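Local coordinates for ESX-5 secretion-associated protein EspG5 (Mycobacterium marinum, PDB 6VJ5) that acts as a specific cytoplasmic chaperone for its cognate PE/PPE protein pairs, keeps these dimers from aggregating and is required for secretion of LipY and PE31/PPE18, at residues Gly60-Gly64 against Asp65-Glu69; Val280-Lys283 against Thr284-Thr288; Arg27-Ala30 against Pro31-Cys35. One frame throughout, in Å; residues are numbered along the deposited sequence.

Contact 1. Residues Gly60-Gly64 against Asp65-Glu69; sequences GIVVG and DTVNE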
loop_
_atom_site.group_PDB
_atom_site.type_symbol
_atom_site.label_atom_id
_atom_site.label_comp_id
_atom_site.label_asym_id
_atom_site.label_seq_id
_atom_site.Cartn_x
_atom_site.Cartn_y
_atom_site.Cartn_z
ATOM N N GLY C 60 23.854 13.007 -11.125
ATOM C CA GLY C 60 23.663 12.513 -12.472
ATOM C C GLY C 60 22.885 11.223 -12.575
ATOM O O GLY C 60 22.677 10.730 -13.692
ATOM N N ILE C 61 22.454 10.654 -11.447
ATOM C CA ILE C 61 21.694 9.409 -11.480
ATOM C C ILE C 61 20.414 9.590 -12.280
ATOM O O ILE C 61 20.003 8.702 -13.039
ATOM C CB ILE C 61 21.396 8.936 -10.045
ATOM C CG1 ILE C 61 22.697 8.779 -9.258
ATOM C CG2 ILE C 61 20.616 7.631 -10.061
ATOM C CD1 ILE C 61 22.484 8.506 -7.784
ATOM N N VAL C 62 19.758 10.734 -12.116
ATOM C CA VAL C 62 18.563 11.082 -12.869
ATOM C C VAL C 62 18.860 12.367 -13.626
ATOM O O VAL C 62 19.193 13.391 -13.015
ATOM C CB VAL C 62 17.338 11.249 -11.958
ATOM C CG1 VAL C 62 16.193 11.880 -12.734
ATOM C CG2 VAL C 62 16.925 9.905 -11.379
ATOM N N VAL C 63 18.758 12.308 -14.948
ATOM C CA VAL C 63 18.930 13.472 -15.805
ATOM C C VAL C 63 17.534 13.947 -16.184
ATOM O O VAL C 63 16.815 13.267 -16.925
ATOM C CB VAL C 63 19.777 13.147 -17.043
ATOM C CG1 VAL C 63 20.317 14.430 -17.656
ATOM C CG2 VAL C 63 20.907 12.197 -16.673
ATOM N N GLY C 64 17.140 15.104 -15.661
ATOM C CA GLY C 64 15.786 15.586 -15.836
ATOM C C GLY C 64 14.777 14.647 -15.211
ATOM O O GLY C 64 14.581 14.656 -13.991
ATOM N N ASP C 65 14.128 13.830 -16.041
ATOM C CA ASP C 65 13.204 12.807 -15.570
ATOM C C ASP C 65 13.614 11.415 -16.033
ATOM O O ASP C 65 12.880 10.448 -15.798
ATOM C CB ASP C 65 11.780 13.114 -16.041
ATOM C CG ASP C 65 11.207 14.354 -15.385
ATOM O OD1 ASP C 65 11.440 14.546 -14.172
ATOM O OD2 ASP C 65 10.528 15.137 -16.080
ATOM N N THR C 66 14.758 11.289 -16.693
ATOM C CA THR C 66 15.238 10.013 -17.204
ATOM C C THR C 66 16.404 9.550 -16.341
ATOM O O THR C 66 17.301 10.339 -16.023
ATOM C CB THR C 66 15.664 10.130 -18.670
ATOM O OG1 THR C 66 16.937 10.779 -18.753
ATOM C CG2 THR C 66 14.631 10.933 -19.461
ATOM N N VAL C 67 16.376 8.286 -15.948
ATOM C CA VAL C 67 17.443 7.713 -15.139
ATOM C C VAL C 67 18.627 7.388 -16.037
ATOM O O VAL C 67 18.458 6.854 -17.140
ATOM C CB VAL C 67 16.939 6.460 -14.399
ATOM C CG1 VAL C 67 18.080 5.787 -13.654
ATOM C CG2 VAL C 67 15.814 6.820 -13.436
ATOM N N ASN C 68 19.829 7.749 -15.585
ATOM C CA ASN C 68 21.064 7.320 -16.231
ATOM C C ASN C 68 20.920 5.887 -16.730
ATOM O O ASN C 68 20.483 5.003 -15.990
ATOM C CB ASN C 68 22.223 7.443 -15.234
ATOM C CG ASN C 68 23.551 7.014 -15.815
ATOM O OD1 ASN C 68 23.708 5.877 -16.256
ATOM N ND2 ASN C 68 24.522 7.920 -15.806
ATOM N N GLU C 69 21.261 5.667 -18.002
ATOM C CA GLU C 69 20.887 4.407 -18.639
ATOM C C GLU C 69 21.733 3.238 -18.145
ATOM O O GLU C 69 21.235 2.109 -18.074
ATOM C CB GLU C 69 20.982 4.530 -20.161
ATOM C CG GLU C 69 20.637 3.249 -20.915
ATOM C CD GLU C 69 19.342 2.599 -20.443
ATOM O OE1 GLU C 69 18.318 3.303 -20.307
ATOM O OE2 GLU C 69 19.354 1.374 -20.204
#
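Val62 and Val67 face each other across a beta hairpin of strands 62-63 and 66-67, whose two-residue loop is closed by a type II' turn from Val63 to Thr66. They form an antiparallel non-hydrogen-bonded pair. Their side chains lie on the packed face of the hairpin, which rests on Leu20 and Leu23 of helix 14-23. Both valines hold CG1 anti to the backbone N (chi1 169° in Val62), which leaves CG2 of each to make the contact. Val62 CG2 meets Val67 CG2 at 3.9 Å, with the two side chains at a slant to one another. Ile61, also buried, turns away from the second strand and packs on Leu20.

The other face carries Val63 and Thr66 and is exposed. These two form the hydrogen-bonded pair. Val63 N donates to Thr66 O at 2.7 Å, nearly along the C=O axis. In return, Val63 O takes two bonds from one residue. Thr66 N comes from above the carbonyl plane at 2.9 Å, while Thr66 OG1 lies in the plane, on a lone pair. The turn itself is solvent-facing. Gly64 has the positive phi of the first corner position of a type II' turn, and its O is tied back to Arg57 NE. Asp65 leaves the backbone pointing away from the first strand, and its OD1 makes a weak, long ion pair with Arg57.

At the far end the hairpin runs between two helices. Gly60 closes helix 51-58 in a Schellman motif, and Asn68 is the N-cap of helix 69-79, its OD1 weakly bonded to Gln70 N and Val71 N. Just past strand 66-67, Asn68 N donates to Ile61 O at 2.7 Å, tilted 32° from the carbonyl plane, and Val67 CA adds a C-H...O contact to the same oxygen at 3.5 Å.

Contact 2. Residues Val280-Lys283 against Thr284-Thr288; sequences VGVK and TVLDT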
loop_
_atom_site.group_PDB
_atom_site.type_symbol
_atom_site.label_atom_id
_atom_site.label_comp_id
_atom_site.label_asym_id
_atom_site.label_seq_id
_atom_site.Cartn_x
_atom_site.Cartn_y
_atom_site.Cartn_z
ATOM N N VAL C 280 32.615 -25.373 -1.483
ATOM C CA VAL C 280 31.725 -26.514 -1.668
ATOM C C VAL C 280 30.316 -26.170 -1.210
ATOM O O VAL C 280 29.327 -26.611 -1.811
ATOM C CB VAL C 280 32.269 -27.744 -0.921
ATOM C CG1 VAL C 280 31.257 -28.885 -0.960
ATOM C CG2 VAL C 280 33.601 -28.185 -1.509
ATOM N N GLY C 281 30.197 -25.379 -0.143
ATOM C CA GLY C 281 28.880 -25.048 0.370
ATOM C C GLY C 281 28.112 -24.129 -0.557
ATOM O O GLY C 281 26.906 -24.305 -0.760
ATOM N N VAL C 282 28.794 -23.136 -1.130
ATOM C CA VAL C 282 28.152 -22.251 -2.097
ATOM C C VAL C 282 27.664 -23.054 -3.296
ATOM O O VAL C 282 26.521 -22.909 -3.746
ATOM C CB VAL C 282 29.118 -21.131 -2.523
ATOM C CG1 VAL C 282 28.553 -20.369 -3.717
ATOM C CG2 VAL C 282 29.397 -20.204 -1.346
ATOM N N LYS C 283 28.531 -23.914 -3.832
ATOM C CA LYS C 283 28.135 -24.755 -4.954
ATOM C C LYS C 283 26.924 -25.608 -4.599
ATOM O O LYS C 283 26.024 -25.796 -5.425
ATOM C CB LYS C 283 29.301 -25.644 -5.378
ATOM C CG LYS C 283 29.021 -26.478 -6.616
ATOM C CD LYS C 283 30.127 -27.491 -6.870
ATOM C CE LYS C 283 29.851 -28.293 -8.131
ATOM N NZ LYS C 283 29.928 -27.433 -9.347
ATOM N N THR C 284 26.888 -26.137 -3.373
ATOM C CA THR C 284 25.788 -27.005 -2.969
ATOM C C THR C 284 24.478 -26.239 -2.873
ATOM O O THR C 284 23.409 -26.809 -3.123
ATOM C CB THR C 284 26.108 -27.668 -1.631
ATOM O OG1 THR C 284 27.287 -28.473 -1.764
ATOM C CG2 THR C 284 24.953 -28.537 -1.176
ATOM N N VAL C 285 24.545 -24.963 -2.501
ATOM C CA VAL C 285 23.362 -24.114 -2.537
ATOM C C VAL C 285 22.866 -23.977 -3.969
ATOM O O VAL C 285 21.682 -24.187 -4.262
ATOM C CB VAL C 285 23.683 -22.741 -1.919
ATOM C CG1 VAL C 285 22.570 -21.753 -2.216
ATOM C CG2 VAL C 285 23.916 -22.875 -0.421
ATOM N N LEU C 286 23.774 -23.635 -4.886
ATOM C CA LEU C 286 23.376 -23.370 -6.264
ATOM C C LEU C 286 22.908 -24.631 -6.972
ATOM O O LEU C 286 22.054 -24.557 -7.863
ATOM C CB LEU C 286 24.540 -22.738 -7.026
ATOM C CG LEU C 286 25.006 -21.385 -6.490
ATOM C CD1 LEU C 286 26.247 -20.893 -7.216
ATOM C CD2 LEU C 286 23.881 -20.357 -6.594
ATOM N N ASP C 287 23.442 -25.791 -6.600
ATOM C CA ASP C 287 23.035 -27.029 -7.252
ATOM C C ASP C 287 21.730 -27.582 -6.698
ATOM O O ASP C 287 21.217 -28.567 -7.241
ATOM C CB ASP C 287 24.145 -28.076 -7.131
ATOM C CG ASP C 287 25.388 -27.693 -7.917
ATOM O OD1 ASP C 287 25.264 -26.883 -8.858
ATOM O OD2 ASP C 287 26.484 -28.202 -7.600
ATOM N N THR C 288 21.179 -26.973 -5.645
ATOM C CA THR C 288 19.872 -27.348 -5.122
ATOM C C THR C 288 18.764 -26.419 -5.606
ATOM O O THR C 288 17.627 -26.524 -5.136
ATOM C CB THR C 288 19.885 -27.371 -3.592
ATOM O OG1 THR C 288 20.328 -26.104 -3.086
ATOM C CG2 THR C 288 20.794 -28.478 -3.081
#
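Lys283 and Asp287 stand one turn apart on the exposed side, and their side chains run obliquely past each other. The lysine chain leaves the helix extended, with CG anti to the backbone N (chi1 -175°), and bends only at its last torsion. The carboxylate of Asp287 lies against this chain rather than at its end. Asp287 OD2 touches Lys283 CG at 3.2 Å, while the salt bridge from Lys283 NZ to the same oxygen is long, at 3.9 Å.

The hydroxyl of Thr284 reaches back one turn. With OG1 anti to its own carbonyl carbon, it donates to Val280 O at 2.8 Å. Thr284 N donates to the same oxygen at 2.9 Å. The two donors approach from opposite faces of the carbonyl plane, so Val280 O is gripped twice.

This is the i to i+4 pattern of an alpha helix, here in helix 275-286. Its buried side chains touch strand 234-247 and helix 147-159. Val282 CG1 meets Leu286 CD1 at 4.2 Å, and both residues pack on Ile150. Leu286 N also donates to Val282 O at 3.1 Å, in the carbonyl plane. Val285 faces Ser238, and its CG2 lies 3.3 Å from Gly281 O. Further along, Thr288 OG1 donates to Val285 O at 2.6 Å, on the same face of the carbonyl as Thr288 N.

Contact 3. Residues Arg27-Ala30 against Pro31-Cys35; sequences RHVA and PELRC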
loop_
_atom_site.group_PDB
_atom_site.type_symbol
_atom_site.label_atom_id
_atom_site.label_comp_id
_atom_site.label_asym_id
_atom_site.label_seq_id
_atom_site.Cartn_x
_atom_site.Cartn_y
_atom_site.Cartn_z
ATOM N N ARG C 27 8.152 -2.856 -9.737
ATOM C CA ARG C 27 7.270 -3.087 -8.599
ATOM C C ARG C 27 8.061 -3.533 -7.377
ATOM O O ARG C 27 8.043 -2.872 -6.333
ATOM C CB ARG C 27 6.208 -4.126 -8.968
ATOM C CG ARG C 27 5.225 -4.440 -7.853
ATOM C CD ARG C 27 4.202 -5.484 -8.287
ATOM N NE ARG C 27 3.338 -4.998 -9.361
ATOM C CZ ARG C 27 2.408 -5.731 -9.965
ATOM N NH1 ARG C 27 2.220 -6.992 -9.605
ATOM N NH2 ARG C 27 1.667 -5.203 -10.931
ATOM N N HIS C 28 8.754 -4.658 -7.482
ATOM C CA HIS C 28 9.523 -5.197 -6.376
ATOM C C HIS C 28 10.905 -5.613 -6.860
ATOM O O HIS C 28 11.096 -6.014 -8.011
ATOM C CB HIS C 28 8.803 -6.399 -5.702
ATOM C CG HIS C 28 8.554 -7.570 -6.608
ATOM N ND1 HIS C 28 7.464 -7.650 -7.449
ATOM C CD2 HIS C 28 9.235 -8.729 -6.764
ATOM C CE1 HIS C 28 7.497 -8.800 -8.102
ATOM N NE2 HIS C 28 8.562 -9.473 -7.704
ATOM N N VAL C 29 11.880 -5.461 -5.967
ATOM C CA VAL C 29 13.190 -6.076 -6.132
ATOM C C VAL C 29 13.280 -7.175 -5.084
ATOM O O VAL C 29 12.266 -7.563 -4.490
ATOM C CB VAL C 29 14.327 -5.053 -5.992
ATOM C CG1 VAL C 29 14.297 -4.093 -7.170
ATOM C CG2 VAL C 29 14.212 -4.308 -4.679
ATOM N N ALA C 30 14.483 -7.673 -4.832
ATOM C CA ALA C 30 14.666 -8.690 -3.810
ATOM C C ALA C 30 14.062 -8.211 -2.489
ATOM O O ALA C 30 14.309 -7.066 -2.083
ATOM C CB ALA C 30 16.149 -9.004 -3.626
ATOM N N PRO C 31 13.271 -9.038 -1.806
ATOM C CA PRO C 31 12.744 -8.621 -0.495
ATOM C C PRO C 31 13.832 -8.326 0.522
ATOM O O PRO C 31 13.595 -7.547 1.454
ATOM C CB PRO C 31 11.875 -9.813 -0.063
ATOM C CG PRO C 31 12.409 -10.987 -0.841
ATOM C CD PRO C 31 12.912 -10.429 -2.147
ATOM N N GLU C 32 15.022 -8.914 0.373
ATOM C CA GLU C 32 16.066 -8.728 1.377
ATOM C C GLU C 32 16.552 -7.285 1.441
ATOM O O GLU C 32 17.046 -6.847 2.486
ATOM C CB GLU C 32 17.245 -9.658 1.095
ATOM C CG GLU C 32 16.953 -11.128 1.334
ATOM C CD GLU C 32 16.272 -11.786 0.161
ATOM O OE1 GLU C 32 15.980 -11.078 -0.820
ATOM O OE2 GLU C 32 16.034 -13.011 0.220
ATOM N N LEU C 33 16.440 -6.537 0.345
ATOM C CA LEU C 33 16.753 -5.114 0.381
ATOM C C LEU C 33 15.702 -4.311 1.127
ATOM O O LEU C 33 15.952 -3.143 1.453
ATOM C CB LEU C 33 16.896 -4.584 -1.041
ATOM C CG LEU C 33 18.071 -5.170 -1.822
ATOM C CD1 LEU C 33 17.846 -5.017 -3.307
ATOM C CD2 LEU C 33 19.352 -4.479 -1.387
ATOM N N ARG C 34 14.537 -4.908 1.382
ATOM C CA ARG C 34 13.503 -4.318 2.223
ATOM C C ARG C 34 13.227 -2.868 1.834
ATOM O O ARG C 34 13.250 -1.955 2.665
ATOM C CB ARG C 34 13.892 -4.435 3.695
ATOM C CG ARG C 34 12.753 -4.224 4.666
ATOM C CD ARG C 34 13.167 -4.601 6.077
ATOM N NE ARG C 34 13.067 -6.035 6.342
ATOM C CZ ARG C 34 13.243 -6.580 7.542
ATOM N NH1 ARG C 34 13.531 -5.804 8.575
ATOM N NH2 ARG C 34 13.137 -7.891 7.711
ATOM N N CYS C 35 12.945 -2.655 0.555
ATOM C CA CYS C 35 12.531 -1.339 0.096
ATOM C C CYS C 35 11.012 -1.232 0.092
ATOM O O CYS C 35 10.292 -2.228 0.192
ATOM C CB CYS C 35 13.082 -1.065 -1.298
ATOM S SG CYS C 35 14.875 -0.960 -1.330
#
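The loop between helix 14-23 and helix 51-58 turns here into a short 3-10 segment, residues 31-33, where the touching residues are mostly buried. Ala30 sits just before it. Its O accepts from Leu33 N at 3.3 Å, the i to i+3 bond of a 3-10 turn. The donor stands 56° out of the carbonyl plane, so the bond misses the lone pairs. The next bond of the same kind, Arg34 N to Pro31 O, is shorter at 2.8 Å.

Apolar side chains back the turn. Val29 and Leu33 cross at about a right angle. Val29 CG2, set between the backbone N and the carbonyl carbon, is the methyl that meets Leu33 CD1 at 3.9 Å. Ala30 CB lies 4.3 Å from Leu33 CD1, and both residues pack on Val119 of strand 115-123.

The bent chain of Glu32 (chi2 83°) curls its carboxylate back, with OE1 3.5 Å from Ala30 CB. OE2 forms a salt bridge with Arg228 and a hydrogen bond with Tyr226. Together these partners probably keep Glu32 ionised within a buried setting, and they tie the 3-10 turn to the main sheet.

The three contacts are separate local motifs of one chain: a hairpin, a helical segment and a 3-10 turn. Contact 3 comes first along the sequence, contact 1 next and contact 2 near the C-terminal end. None touches another. Contacts 1 and 3 are about 21 Å apart between centres, and helix 14-23 packs against both. Contact 2 lies about 23 Å from contact 3 and 38 Å from contact 1, centre to centre. Contacts 2 and 3 each pack on strands of the large antiparallel sheet. Of the three, only contact 3 is reached by another protein chain of the assembly, which packs on His28, Pro31 and Glu32.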